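PDB 5YLY: nitrate reductase from Ulva prolifera, which reduces nitrate to nitrite in the first step of nitrate assimilation, probably with electrons from NADH that enter through this FAD-binding cytochrome b5 reductase domain. Local coordinates for residues H46-F51 / V105-K110; V86-T91 / G121-I126. All blocks are in the same frame, centred on the assembly; numbering follows the deposited sequence. Where two conformers were deposited one is given.

How the interactions relate
Both interactions lie in the FAD-binding barrel and both touch FAD, but they hold different elements. Interaction 1 is a mostly buried strand-to-strand contact: 46-51 and 105-110 are neighbours in the antiparallel sheet, joined by backbone hydrogen bonds, with a salt bridge at the loop end. Interaction 2 is only partly buried and sets strand 85-90 against helix 122-129, with no hydrogen bond between its segments; apolar side chains meet while polar groups turn to the diphosphate. Interaction 1 serves the pyrimidine edge of the flavin and the adenine, interaction 2 the diphosphate and ribityl chain and, through Thr91, flavin N5. The two join directly where Tyr109 N meets Ser124 OG and Tyr109 O meets Gly121 N.

Interaction 1: H46-F51 / V105-K110; sequences HDVTLF and VVKIYK. With FAD (flavin-adenine dinucleotide), chain C.
Val48 and Val105 meet methyl to methyl, CG1 to CG1 at 3.6 Å, and Val105 divides its branches, its CG2 taking Leu50 CD1 on the same face of the sheet. Val48 CG2 lies across the Lys107 chain at CD, about at a right angle; each valine thus fills a dip between two neighbours. On the other face the Phe51 ring turns its edge to Val106, CE2 lying 3.9 Å from CB, and meets Ile108 CD1 tip to tip; Leu127 of helix 122-129 also touches this ring. Thr49 and Val106 form an antiparallel hydrogen-bonded pair, Thr49 N to Val106 O at 3.1 Å and Val106 N to Thr49 O at 2.9 Å. These are adjacent strands of the ferredoxin reductase flavin-binding barrel, and the edge strand offers its outer backbone to the isoalloxazine: FAD N3 donates to Val105 O at 2.8 Å, while Lys107 N donates to FAD O2. Beyond the strands, Asp47 O takes Ile108 N in a nearly straight bond (170°). The Lys107 chain bends at chi2 (70°), putting CD beside Asp47 O; farther out, NZ makes a salt bridge to Asp47 OD2 (3.1 Å) from above the carboxylate plane, and a second to Asp205. Extended Lys110 bonds His46 O through NZ at 2.8 Å. Tyr109 sets out away from 46-51; C2B of the ribose lies over the centre of one ring face, Lys107 CG over the opposite face toward the rim, and CD1 is 3.5 Å from adenine C4A. An alanine here would probably open a gap between ribose and Lys107, leaving the adenosine freer to shift.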
ATOM      1  N   HIS A  46     -13.212 -12.836  -6.004  1.00 33.27           N
ATOM      2  CA  HIS A  46     -12.742 -14.103  -6.576  1.00 34.27           C
ATOM      3  C   HIS A  46     -11.219 -14.261  -6.551  1.00 36.12           C
ATOM      4  O   HIS A  46     -10.760 -15.384  -6.418  1.00 36.94           O
ATOM      5  CB  HIS A  46     -13.301 -14.359  -7.993  1.00 37.30           C
ATOM      6  CG  HIS A  46     -12.542 -13.667  -9.091  1.00 41.74           C
ATOM      7  ND1 HIS A  46     -12.838 -12.367  -9.471  1.00 44.18           N
ATOM      8  CD2 HIS A  46     -11.515 -14.118  -9.846  1.00 43.88           C
ATOM      9  CE1 HIS A  46     -12.005 -12.086 -10.463  1.00 43.94           C
ATOM     10  NE2 HIS A  46     -11.177 -13.102 -10.707  1.00 44.40           N
ATOM     11  N   ASP A  47     -10.445 -13.158  -6.655  1.00 30.71           N
ATOM     12  CA  ASP A  47      -8.979 -13.253  -6.651  1.00 28.60           C
ATOM     13  C   ASP A  47      -8.296 -12.349  -5.636  1.00 28.65           C
ATOM     14  O   ASP A  47      -7.105 -12.045  -5.804  1.00 27.73           O
ATOM     15  CB  ASP A  47      -8.415 -13.012  -8.055  1.00 31.62           C
ATOM     16  CG  ASP A  47      -8.644 -11.627  -8.635  1.00 40.03           C
ATOM     17  OD1 ASP A  47      -9.389 -10.829  -8.010  1.00 39.75           O
ATOM     18  OD2 ASP A  47      -8.124 -11.357  -9.733  1.00 51.90           O
ATOM     19  N   VAL A  48      -9.044 -11.876  -4.601  1.00 24.23           N
ATOM     20  CA  VAL A  48      -8.479 -11.076  -3.514  1.00 21.72           C
ATOM     21  C   VAL A  48      -8.893 -11.757  -2.218  1.00 26.41           C
ATOM     22  O   VAL A  48     -10.089 -12.012  -2.013  1.00 25.73           O
ATOM     23  CB  VAL A  48      -8.875  -9.573  -3.530  1.00 24.42           C
ATOM     24  CG1 VAL A  48      -8.179  -8.810  -2.396  1.00 23.14           C
ATOM     25  CG2 VAL A  48      -8.555  -8.937  -4.891  1.00 25.29           C
ATOM     26  N   THR A  49      -7.905 -12.083  -1.375  1.00 22.60           N
ATOM     27  CA  THR A  49      -8.155 -12.726  -0.085  1.00 21.36           C
ATOM     28  C   THR A  49      -7.563 -11.935   1.037  1.00 23.90           C
ATOM     29  O   THR A  49      -6.449 -11.398   0.904  1.00 24.29           O
ATOM     30  CB  THR A  49      -7.628 -14.174  -0.090  1.00 25.97           C
ATOM     31  OG1 THR A  49      -8.297 -14.917  -1.125  1.00 25.99           O
ATOM     32  CG2 THR A  49      -7.851 -14.893   1.275  1.00 25.33           C
ATOM     33  N   LEU A  50      -8.292 -11.885   2.178  1.00 21.85           N
ATOM     34  CA  LEU A  50      -7.776 -11.268   3.405  1.00 20.72           C
ATOM     35  C   LEU A  50      -7.268 -12.406   4.285  1.00 24.56           C
ATOM     36  O   LEU A  50      -7.992 -13.387   4.522  1.00 23.75           O
ATOM     37  CB  LEU A  50      -8.856 -10.457   4.159  1.00 21.48           C
ATOM     38  CG  LEU A  50      -8.330  -9.753   5.420  1.00 25.17           C
ATOM     39  CD1 LEU A  50      -8.912  -8.330   5.602  1.00 25.74           C
ATOM     40  CD2 LEU A  50      -8.501 -10.656   6.697  1.00 26.24           C
ATOM     41  N   PHE A  51      -6.009 -12.305   4.720  1.00 20.88           N
ATOM     42  CA  PHE A  51      -5.393 -13.300   5.593  1.00 20.86           C
ATOM     43  C   PHE A  51      -5.227 -12.641   6.945  1.00 24.53           C
ATOM     44  O   PHE A  51      -4.563 -11.607   7.040  1.00 22.62           O
ATOM     45  CB  PHE A  51      -4.010 -13.724   5.052  1.00 21.96           C
ATOM     46  CG  PHE A  51      -4.096 -14.421   3.724  1.00 22.63           C
ATOM     47  CD1 PHE A  51      -4.294 -15.796   3.656  1.00 24.28           C
ATOM     48  CD2 PHE A  51      -4.049 -13.694   2.537  1.00 22.33           C
ATOM     49  CE1 PHE A  51      -4.395 -16.439   2.419  1.00 25.67           C
ATOM     50  CE2 PHE A  51      -4.180 -14.326   1.300  1.00 23.95           C
ATOM     51  CZ  PHE A  51      -4.358 -15.700   1.246  1.00 26.39           C
ATOM     52  N   VAL A 105      -4.213  -7.941   2.795  1.00 22.07           N
ATOM     53  CA  VAL A 105      -5.136  -8.046   1.659  1.00 22.57           C
ATOM     54  C   VAL A 105      -4.230  -8.367   0.487  1.00 25.66           C
ATOM     55  O   VAL A 105      -3.316  -7.597   0.186  1.00 24.10           O
ATOM     56  CB  VAL A 105      -5.971  -6.751   1.498  1.00 24.46           C
ATOM     57  CG1 VAL A 105      -6.683  -6.717   0.147  1.00 23.82           C
ATOM     58  CG2 VAL A 105      -6.966  -6.641   2.639  1.00 23.80           C
ATOM     59  N   VAL A 106      -4.422  -9.555  -0.126  1.00 22.63           N
ATOM     60  CA  VAL A 106      -3.523 -10.055  -1.144  1.00 23.37           C
ATOM     61  C   VAL A 106      -4.243 -10.357  -2.453  1.00 24.58           C
ATOM     62  O   VAL A 106      -5.226 -11.095  -2.476  1.00 23.68           O
ATOM     63  CB  VAL A 106      -2.689 -11.293  -0.628  1.00 28.27           C
ATOM     64  CG1 VAL A 106      -1.713 -11.812  -1.690  1.00 28.70           C
ATOM     65  CG2 VAL A 106      -1.941 -10.975   0.683  1.00 27.67           C
ATOM     66  N   LYS A 107      -3.707  -9.821  -3.547  1.00 23.37           N
ATOM     67  CA  LYS A 107      -4.186 -10.155  -4.894  1.00 23.88           C
ATOM     68  C   LYS A 107      -3.567 -11.531  -5.250  1.00 29.18           C
ATOM     69  O   LYS A 107      -2.337 -11.682  -5.245  1.00 28.94           O
ATOM     70  CB  LYS A 107      -3.711  -9.079  -5.897  1.00 27.26           C
ATOM     71  CG  LYS A 107      -4.105  -9.383  -7.363  1.00 29.87           C
ATOM     72  CD  LYS A 107      -5.584  -9.243  -7.626  1.00 41.99           C
ATOM     73  CE  LYS A 107      -5.828  -8.848  -9.077  1.00 51.89           C
ATOM     74  NZ  LYS A 107      -7.243  -8.442  -9.289  1.00 58.11           N
ATOM     75  N   ILE A 108      -4.408 -12.531  -5.545  1.00 26.20           N
ATOM     76  CA  ILE A 108      -3.931 -13.880  -5.887  1.00 28.40           C
ATOM     77  C   ILE A 108      -3.719 -13.982  -7.381  1.00 34.71           C
ATOM     78  O   ILE A 108      -4.661 -13.813  -8.150  1.00 34.45           O
ATOM     79  CB  ILE A 108      -4.873 -15.005  -5.326  1.00 30.93           C
ATOM     80  CG1 ILE A 108      -5.313 -14.751  -3.852  1.00 29.63           C
ATOM     81  CG2 ILE A 108      -4.233 -16.399  -5.484  1.00 33.00           C
ATOM     82  CD1 ILE A 108      -4.208 -14.572  -2.783  1.00 28.77           C
ATOM     83  N   TYR A 109      -2.464 -14.214  -7.795  1.00 33.51           N
ATOM     84  CA  TYR A 109      -2.104 -14.344  -9.212  1.00 35.74           C
ATOM     85  C   TYR A 109      -2.145 -15.808  -9.522  1.00 39.79           C
ATOM     86  O   TYR A 109      -1.189 -16.550  -9.270  1.00 36.43           O
ATOM     87  CB  TYR A 109      -0.727 -13.727  -9.492  1.00 37.56           C
ATOM     88  CG  TYR A 109      -0.691 -12.228  -9.342  1.00 38.82           C
ATOM     89  CD1 TYR A 109      -1.381 -11.400 -10.226  1.00 41.39           C
ATOM     90  CD2 TYR A 109       0.073 -11.626  -8.348  1.00 39.17           C
ATOM     91  CE1 TYR A 109      -1.336 -10.012 -10.101  1.00 40.49           C
ATOM     92  CE2 TYR A 109       0.116 -10.240  -8.206  1.00 39.39           C
ATOM     93  CZ  TYR A 109      -0.578  -9.437  -9.093  1.00 46.29           C
ATOM     94  OH  TYR A 109      -0.535  -8.071  -8.948  1.00 44.96           O
ATOM     95  N   LYS A 110      -3.319 -16.244  -9.981  1.00 39.04           N
ATOM     96  CA  LYS A 110      -3.590 -17.639 -10.244  1.00 40.77           C
ATOM     97  C   LYS A 110      -2.968 -18.131 -11.527  1.00 47.77           C
ATOM     98  O   LYS A 110      -2.763 -17.362 -12.468  1.00 46.41           O
ATOM     99  CB  LYS A 110      -5.105 -17.910 -10.192  1.00 42.88           C
ATOM    100  CG  LYS A 110      -5.675 -17.659  -8.801  1.00 38.06           C
ATOM    101  CD  LYS A 110      -7.172 -17.844  -8.730  1.00 43.91           C
ATOM    102  CE  LYS A 110      -7.671 -17.379  -7.391  1.00 32.16           C
ATOM    103  NZ  LYS A 110      -9.141 -17.487  -7.283  1.00 43.65           N
TER
HETATM  104  PA  FAD C1001       5.610 -13.441  -8.541  1.00 42.98           P
HETATM  105  O1A FAD C1001       5.894 -14.892  -8.644  1.00 44.96           O
HETATM  106  O2A FAD C1001       6.678 -12.639  -7.835  1.00 41.68           O
HETATM  107  O5B FAD C1001       5.319 -12.881 -10.037  1.00 47.99           O
HETATM  108  C5B FAD C1001       5.889 -11.624 -10.462  1.00 53.98           C
HETATM  109  C4B FAD C1001       4.837 -10.769 -11.124  1.00 55.97           C
HETATM  110  O4B FAD C1001       4.217 -11.474 -12.223  1.00 57.23           O
HETATM  111  C3B FAD C1001       3.666 -10.351 -10.247  1.00 56.86           C
HETATM  112  O3B FAD C1001       4.011  -9.285  -9.365  1.00 58.97           O
HETATM  113  C2B FAD C1001       2.618  -9.956 -11.290  1.00 55.99           C
HETATM  114  O2B FAD C1001       2.758  -8.605 -11.713  1.00 58.68           O
HETATM  115  C1B FAD C1001       2.925 -10.924 -12.451  1.00 54.67           C
HETATM  116  N9A FAD C1001       1.961 -12.015 -12.604  1.00 49.00           N
HETATM  117  C8A FAD C1001       2.171 -13.341 -12.329  1.00 49.33           C
HETATM  118  N7A FAD C1001       1.119 -14.102 -12.524  1.00 48.51           N
HETATM  119  C5A FAD C1001       0.144 -13.212 -12.948  1.00 46.81           C
HETATM  120  C6A FAD C1001      -1.222 -13.375 -13.264  1.00 49.30           C
HETATM  121  N6A FAD C1001      -1.910 -14.494 -13.023  1.00 50.88           N
HETATM  122  N1A FAD C1001      -1.905 -12.287 -13.689  1.00 51.08           N
HETATM  123  C2A FAD C1001      -1.270 -11.108 -13.743  1.00 51.03           C
HETATM  124  N3A FAD C1001      -0.004 -10.825 -13.418  1.00 49.89           N
HETATM  125  C4A FAD C1001       0.654 -11.925 -13.024  1.00 47.45           C
HETATM  126  N1  FAD C1001       0.822  -7.369  -2.694  1.00 26.63           N
HETATM  127  C2  FAD C1001      -0.437  -7.613  -2.213  1.00 25.22           C
HETATM  128  O2  FAD C1001      -1.193  -8.401  -2.801  1.00 26.42           O
HETATM  129  N3  FAD C1001      -0.870  -6.965  -1.043  1.00 24.66           N
HETATM  130  C4  FAD C1001      -0.125  -6.057  -0.294  1.00 23.99           C
HETATM  131  O4  FAD C1001      -0.553  -5.614   0.754  1.00 24.99           O
HETATM  132  C4X FAD C1001       1.205  -5.781  -0.834  1.00 25.88           C
HETATM  133  N5  FAD C1001       1.959  -4.907  -0.212  1.00 26.54           N
HETATM  134  C5X FAD C1001       3.213  -4.618  -0.755  1.00 27.03           C
HETATM  135  C6  FAD C1001       4.017  -3.661  -0.117  1.00 28.38           C
HETATM  136  C7  FAD C1001       5.278  -3.339  -0.616  1.00 29.66           C
HETATM  137  C7M FAD C1001       6.090  -2.280   0.087  1.00 30.08           C
HETATM  138  C8  FAD C1001       5.759  -3.984  -1.789  1.00 30.89           C
HETATM  139  C8M FAD C1001       7.145  -3.695  -2.333  1.00 29.57           C
HETATM  140  C9  FAD C1001       4.950  -4.918  -2.435  1.00 31.90           C
HETATM  141  C9A FAD C1001       3.686  -5.246  -1.925  1.00 27.63           C
HETATM  142  N10 FAD C1001       2.847  -6.225  -2.545  1.00 26.48           N
HETATM  143  C10 FAD C1001       1.591  -6.501  -2.043  1.00 26.78           C
HETATM  144  C1' FAD C1001       3.330  -7.075  -3.647  1.00 25.66           C
HETATM  145  C2' FAD C1001       3.984  -8.368  -3.157  1.00 30.57           C
HETATM  146  O2' FAD C1001       5.267  -8.101  -2.585  1.00 28.23           O
HETATM  147  C3' FAD C1001       4.147  -9.408  -4.266  1.00 31.32           C
HETATM  148  O3' FAD C1001       4.941  -8.873  -5.318  1.00 34.11           O
HETATM  149  C4' FAD C1001       2.827  -9.969  -4.801  1.00 31.84           C
HETATM  150  O4' FAD C1001       2.154 -10.655  -3.746  1.00 30.03           O
HETATM  151  C5' FAD C1001       3.001 -10.913  -5.975  1.00 32.87           C
HETATM  152  O5' FAD C1001       4.018 -11.883  -5.645  1.00 32.16           O
HETATM  153  P   FAD C1001       3.950 -13.393  -6.198  1.00 34.96           P
HETATM  154  O1P FAD C1001       5.027 -14.189  -5.567  1.00 33.81           O
HETATM  155  O2P FAD C1001       2.544 -13.930  -6.093  1.00 33.65           O
HETATM  156  O3P FAD C1001       4.253 -13.171  -7.741  1.00 36.82           O

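Interaction 2: V86-T91 / G121-I126; sequences VMRAYT and GKFSQI. With FAD (flavin-adenine dinucleotide), chain C.
The diphosphate pocket of FAD forms where strand 85-90 faces the start of helix 122-129, and Phe123 fills the angle between them. Its ring edge turns to Tyr90, whose OH lies in the ring plane 3.4 Å from CD2, while CD1 packs on Val86 CG1 at 3.6 Å. Val86 CG2 meets Ile126 CD1, the isoleucine's end methyl lying against one branch of the valine. The Arg88 and Phe123 side chains run antiparallel, Arg88 CG 3.5 Å from Phe123 CB, so the aliphatic part of the arginine is used for packing. The chain bends at chi2 (-69°), placing CD beside FAD O1P and O5', and the guanidinium beyond it lies beside both phosphates. NE is 2.8 Å from FAD O1P and also meets O2A, and NH2 meets O2A, all three weak, bent hydrogen bonds. NH1 is held by Met87 O. Tyr90 OH shares a hydrogen bond with FAD O4', of either direction; Ala89 O accepts from O2', and Thr91 N donates to flavin N5. From the helix, Lys122 N gives to FAD O1A, Phe123 N to O1P, and Ser124 N and OG both to O2P. Glycine suits the N-cap, Gly121, where a CB would probably crowd O2P. Backbone N-H groups and the arginine would thus probably help offset the diphosphate's negative charge.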
ATOM      1  N   VAL A  86      10.369 -18.872   0.082  1.00 37.66           N
ATOM      2  CA  VAL A  86       9.811 -17.842  -0.798  1.00 36.46           C
ATOM      3  C   VAL A  86       9.400 -16.695   0.111  1.00 37.70           C
ATOM      4  O   VAL A  86       8.754 -16.938   1.132  1.00 33.66           O
ATOM      5  CB  VAL A  86       8.602 -18.372  -1.642  1.00 39.70           C
ATOM      6  CG1 VAL A  86       8.115 -17.320  -2.645  1.00 39.22           C
ATOM      7  CG2 VAL A  86       8.959 -19.679  -2.358  1.00 40.42           C
ATOM      8  N   MET A  87       9.796 -15.476  -0.254  1.00 35.47           N
ATOM      9  CA  MET A  87       9.585 -14.268   0.546  0.50 34.14           C
ATOM     10  C   MET A  87       9.084 -13.120  -0.333  1.00 36.10           C
ATOM     11  O   MET A  87       9.598 -12.958  -1.451  1.00 35.88           O
ATOM     12  CB  MET A  87      10.955 -13.935   1.193  0.50 37.79           C
ATOM     13  CG  MET A  87      11.070 -12.604   1.944  0.50 40.34           C
ATOM     14  SD  MET A  87      12.848 -12.144   1.993  0.50 47.01           S
ATOM     15  CE  MET A  87      13.004 -11.284   0.452  0.50 43.68           C
ATOM     16  N   ARG A  88       8.128 -12.300   0.189  1.00 31.00           N
ATOM     17  CA  ARG A  88       7.616 -11.114  -0.495  1.00 30.62           C
ATOM     18  C   ARG A  88       7.305 -10.048   0.544  1.00 31.80           C
ATOM     19  O   ARG A  88       7.006 -10.389   1.697  1.00 29.70           O
ATOM     20  CB  ARG A  88       6.348 -11.405  -1.332  1.00 31.58           C
ATOM     21  CG  ARG A  88       6.521 -12.402  -2.478  1.00 31.91           C
ATOM     22  CD  ARG A  88       7.377 -11.894  -3.629  1.00 37.71           C
ATOM     23  NE  ARG A  88       7.400 -12.853  -4.738  1.00 39.54           N
ATOM     24  CZ  ARG A  88       8.326 -13.792  -4.944  1.00 49.18           C
ATOM     25  NH1 ARG A  88       9.345 -13.932  -4.103  1.00 42.61           N
ATOM     26  NH2 ARG A  88       8.232 -14.606  -5.983  1.00 39.82           N
ATOM     27  N   ALA A  89       7.337  -8.775   0.124  1.00 29.52           N
ATOM     28  CA  ALA A  89       6.981  -7.633   0.959  1.00 29.12           C
ATOM     29  C   ALA A  89       5.458  -7.451   1.005  1.00 30.12           C
ATOM     30  O   ALA A  89       4.803  -7.623  -0.011  1.00 29.00           O
ATOM     31  CB  ALA A  89       7.604  -6.369   0.396  1.00 31.02           C
ATOM     32  N   TYR A  90       4.905  -7.084   2.172  1.00 25.64           N
ATOM     33  CA  TYR A  90       3.467  -6.781   2.329  1.00 22.91           C
ATOM     34  C   TYR A  90       3.298  -5.652   3.316  1.00 26.61           C
ATOM     35  O   TYR A  90       4.015  -5.579   4.331  1.00 27.58           O
ATOM     36  CB  TYR A  90       2.618  -7.992   2.791  1.00 23.98           C
ATOM     37  CG  TYR A  90       2.591  -9.072   1.746  1.00 24.69           C
ATOM     38  CD1 TYR A  90       1.717  -8.995   0.654  1.00 25.12           C
ATOM     39  CD2 TYR A  90       3.525 -10.108   1.764  1.00 26.97           C
ATOM     40  CE1 TYR A  90       1.774  -9.925  -0.383  1.00 25.90           C
ATOM     41  CE2 TYR A  90       3.545 -11.079   0.757  1.00 27.39           C
ATOM     42  CZ  TYR A  90       2.712 -10.949  -0.339  1.00 27.03           C
ATOM     43  OH  TYR A  90       2.835 -11.860  -1.363  1.00 30.59           O
ATOM     44  N   THR A  91       2.346  -4.785   3.024  1.00 23.33           N
ATOM     45  CA  THR A  91       1.931  -3.758   3.971  1.00 21.71           C
ATOM     46  C   THR A  91       0.558  -4.210   4.429  1.00 24.31           C
ATOM     47  O   THR A  91      -0.407  -4.190   3.646  1.00 22.17           O
ATOM     48  CB  THR A  91       1.898  -2.349   3.408  1.00 26.56           C
ATOM     49  OG1 THR A  91       3.195  -1.991   2.953  1.00 26.07           O
ATOM     50  CG2 THR A  91       1.443  -1.318   4.478  1.00 24.46           C
ATOM     51  N   GLY A 121       1.499 -16.246  -9.869  1.00 40.87           N
ATOM     52  CA  GLY A 121       2.396 -15.670  -8.876  1.00 39.24           C
ATOM     53  C   GLY A 121       2.753 -16.700  -7.831  1.00 41.72           C
ATOM     54  O   GLY A 121       1.864 -17.355  -7.279  1.00 38.85           O
ATOM     55  N   LYS A 122       4.064 -16.869  -7.566  1.00 37.87           N
ATOM     56  CA  LYS A 122       4.555 -17.886  -6.632  1.00 37.44           C
ATOM     57  C   LYS A 122       4.016 -17.760  -5.184  1.00 38.13           C
ATOM     58  O   LYS A 122       3.384 -18.695  -4.692  1.00 36.08           O
ATOM     59  CB  LYS A 122       6.094 -17.922  -6.653  1.00 40.97           C
ATOM     60  CG  LYS A 122       6.701 -19.124  -5.934  1.00 49.49           C
ATOM     61  CD  LYS A 122       8.025 -19.570  -6.546  1.00 55.50           C
ATOM     62  CE  LYS A 122       9.191 -18.635  -6.307  1.00 69.15           C
ATOM     63  NZ  LYS A 122      10.406 -19.072  -7.063  1.00 73.30           N
ATOM     64  N   PHE A 123       4.296 -16.642  -4.505  1.00 33.51           N
ATOM     65  CA  PHE A 123       3.927 -16.468  -3.113  1.00 31.48           C
ATOM     66  C   PHE A 123       2.439 -16.188  -2.881  1.00 32.00           C
ATOM     67  O   PHE A 123       1.899 -16.686  -1.880  1.00 30.06           O
ATOM     68  CB  PHE A 123       4.799 -15.411  -2.445  1.00 33.39           C
ATOM     69  CG  PHE A 123       4.849 -15.579  -0.946  1.00 34.22           C
ATOM     70  CD1 PHE A 123       5.428 -16.714  -0.374  1.00 37.55           C
ATOM     71  CD2 PHE A 123       4.260 -14.636  -0.105  1.00 32.37           C
ATOM     72  CE1 PHE A 123       5.440 -16.888   1.013  1.00 38.41           C
ATOM     73  CE2 PHE A 123       4.304 -14.794   1.280  1.00 34.96           C
ATOM     74  CZ  PHE A 123       4.908 -15.912   1.830  1.00 34.73           C
ATOM     75  N   SER A 124       1.760 -15.433  -3.780  1.00 29.17           N
ATOM     76  CA  SER A 124       0.312 -15.224  -3.581  1.00 27.82           C
ATOM     77  C   SER A 124      -0.461 -16.573  -3.646  1.00 31.40           C
ATOM     78  O   SER A 124      -1.399 -16.761  -2.873  1.00 30.01           O
ATOM     79  CB  SER A 124      -0.260 -14.181  -4.536  1.00 29.47           C
ATOM     80  OG  SER A 124      -0.055 -14.553  -5.887  1.00 29.48           O
ATOM     81  N   GLN A 125      -0.017 -17.538  -4.497  1.00 29.00           N
ATOM     82  CA  GLN A 125      -0.658 -18.862  -4.538  1.00 30.91           C
ATOM     83  C   GLN A 125      -0.263 -19.674  -3.288  1.00 36.65           C
ATOM     84  O   GLN A 125      -1.093 -20.411  -2.756  1.00 35.51           O
ATOM     85  CB  GLN A 125      -0.333 -19.627  -5.834  1.00 33.59           C
ATOM     86  CG  GLN A 125      -0.900 -18.964  -7.062  1.00 37.61           C
ATOM     87  CD  GLN A 125      -0.462 -19.666  -8.325  1.00 52.08           C
ATOM     88  OE1 GLN A 125      -1.163 -20.529  -8.840  1.00 48.32           O
ATOM     89  NE2 GLN A 125       0.689 -19.293  -8.871  1.00 42.79           N
ATOM     90  N   ILE A 126       0.984 -19.498  -2.780  1.00 34.16           N
ATOM     91  CA  ILE A 126       1.389 -20.172  -1.541  1.00 32.93           C
ATOM     92  C   ILE A 126       0.452 -19.726  -0.416  1.00 35.34           C
ATOM     93  O   ILE A 126      -0.074 -20.569   0.311  1.00 34.52           O
ATOM     94  CB  ILE A 126       2.886 -19.928  -1.206  1.00 34.57           C
ATOM     95  CG1 ILE A 126       3.779 -20.786  -2.140  1.00 34.74           C
ATOM     96  CG2 ILE A 126       3.186 -20.238   0.279  1.00 34.38           C
ATOM     97  CD1 ILE A 126       5.244 -20.297  -2.208  1.00 36.64           C
TER
HETATM   98  PA  FAD C1001       5.610 -13.441  -8.541  1.00 42.98           P
HETATM   99  O1A FAD C1001       5.894 -14.892  -8.644  1.00 44.96           O
HETATM  100  O2A FAD C1001       6.678 -12.639  -7.835  1.00 41.68           O
HETATM  101  O5B FAD C1001       5.319 -12.881 -10.037  1.00 47.99           O
HETATM  102  C5B FAD C1001       5.889 -11.624 -10.462  1.00 53.98           C
HETATM  103  C4B FAD C1001       4.837 -10.769 -11.124  1.00 55.97           C
HETATM  104  O4B FAD C1001       4.217 -11.474 -12.223  1.00 57.23           O
HETATM  105  C3B FAD C1001       3.666 -10.351 -10.247  1.00 56.86           C
HETATM  106  O3B FAD C1001       4.011  -9.285  -9.365  1.00 58.97           O
HETATM  107  C2B FAD C1001       2.618  -9.956 -11.290  1.00 55.99           C
HETATM  108  O2B FAD C1001       2.758  -8.605 -11.713  1.00 58.68           O
HETATM  109  C1B FAD C1001       2.925 -10.924 -12.451  1.00 54.67           C
HETATM  110  N9A FAD C1001       1.961 -12.015 -12.604  1.00 49.00           N
HETATM  111  C8A FAD C1001       2.171 -13.341 -12.329  1.00 49.33           C
HETATM  112  N7A FAD C1001       1.119 -14.102 -12.524  1.00 48.51           N
HETATM  113  C5A FAD C1001       0.144 -13.212 -12.948  1.00 46.81           C
HETATM  114  C6A FAD C1001      -1.222 -13.375 -13.264  1.00 49.30           C
HETATM  115  N6A FAD C1001      -1.910 -14.494 -13.023  1.00 50.88           N
HETATM  116  N1A FAD C1001      -1.905 -12.287 -13.689  1.00 51.08           N
HETATM  117  C2A FAD C1001      -1.270 -11.108 -13.743  1.00 51.03           C
HETATM  118  N3A FAD C1001      -0.004 -10.825 -13.418  1.00 49.89           N
HETATM  119  C4A FAD C1001       0.654 -11.925 -13.024  1.00 47.45           C
HETATM  120  N1  FAD C1001       0.822  -7.369  -2.694  1.00 26.63           N
HETATM  121  C2  FAD C1001      -0.437  -7.613  -2.213  1.00 25.22           C
HETATM  122  O2  FAD C1001      -1.193  -8.401  -2.801  1.00 26.42           O
HETATM  123  N3  FAD C1001      -0.870  -6.965  -1.043  1.00 24.66           N
HETATM  124  C4  FAD C1001      -0.125  -6.057  -0.294  1.00 23.99           C
HETATM  125  O4  FAD C1001      -0.553  -5.614   0.754  1.00 24.99           O
HETATM  126  C4X FAD C1001       1.205  -5.781  -0.834  1.00 25.88           C
HETATM  127  N5  FAD C1001       1.959  -4.907  -0.212  1.00 26.54           N
HETATM  128  C5X FAD C1001       3.213  -4.618  -0.755  1.00 27.03           C
HETATM  129  C6  FAD C1001       4.017  -3.661  -0.117  1.00 28.38           C
HETATM  130  C7  FAD C1001       5.278  -3.339  -0.616  1.00 29.66           C
HETATM  131  C7M FAD C1001       6.090  -2.280   0.087  1.00 30.08           C
HETATM  132  C8  FAD C1001       5.759  -3.984  -1.789  1.00 30.89           C
HETATM  133  C8M FAD C1001       7.145  -3.695  -2.333  1.00 29.57           C
HETATM  134  C9  FAD C1001       4.950  -4.918  -2.435  1.00 31.90           C
HETATM  135  C9A FAD C1001       3.686  -5.246  -1.925  1.00 27.63           C
HETATM  136  N10 FAD C1001       2.847  -6.225  -2.545  1.00 26.48           N
HETATM  137  C10 FAD C1001       1.591  -6.501  -2.043  1.00 26.78           C
HETATM  138  C1' FAD C1001       3.330  -7.075  -3.647  1.00 25.66           C
HETATM  139  C2' FAD C1001       3.984  -8.368  -3.157  1.00 30.57           C
HETATM  140  O2' FAD C1001       5.267  -8.101  -2.585  1.00 28.23           O
HETATM  141  C3' FAD C1001       4.147  -9.408  -4.266  1.00 31.32           C
HETATM  142  O3' FAD C1001       4.941  -8.873  -5.318  1.00 34.11           O
HETATM  143  C4' FAD C1001       2.827  -9.969  -4.801  1.00 31.84           C
HETATM  144  O4' FAD C1001       2.154 -10.655  -3.746  1.00 30.03           O
HETATM  145  C5' FAD C1001       3.001 -10.913  -5.975  1.00 32.87           C
HETATM  146  O5' FAD C1001       4.018 -11.883  -5.645  1.00 32.16           O
HETATM  147  P   FAD C1001       3.950 -13.393  -6.198  1.00 34.96           P
HETATM  148  O1P FAD C1001       5.027 -14.189  -5.567  1.00 33.81           O
HETATM  149  O2P FAD C1001       2.544 -13.930  -6.093  1.00 33.65           O
HETATM  150  O3P FAD C1001       4.253 -13.171  -7.741  1.00 36.82           O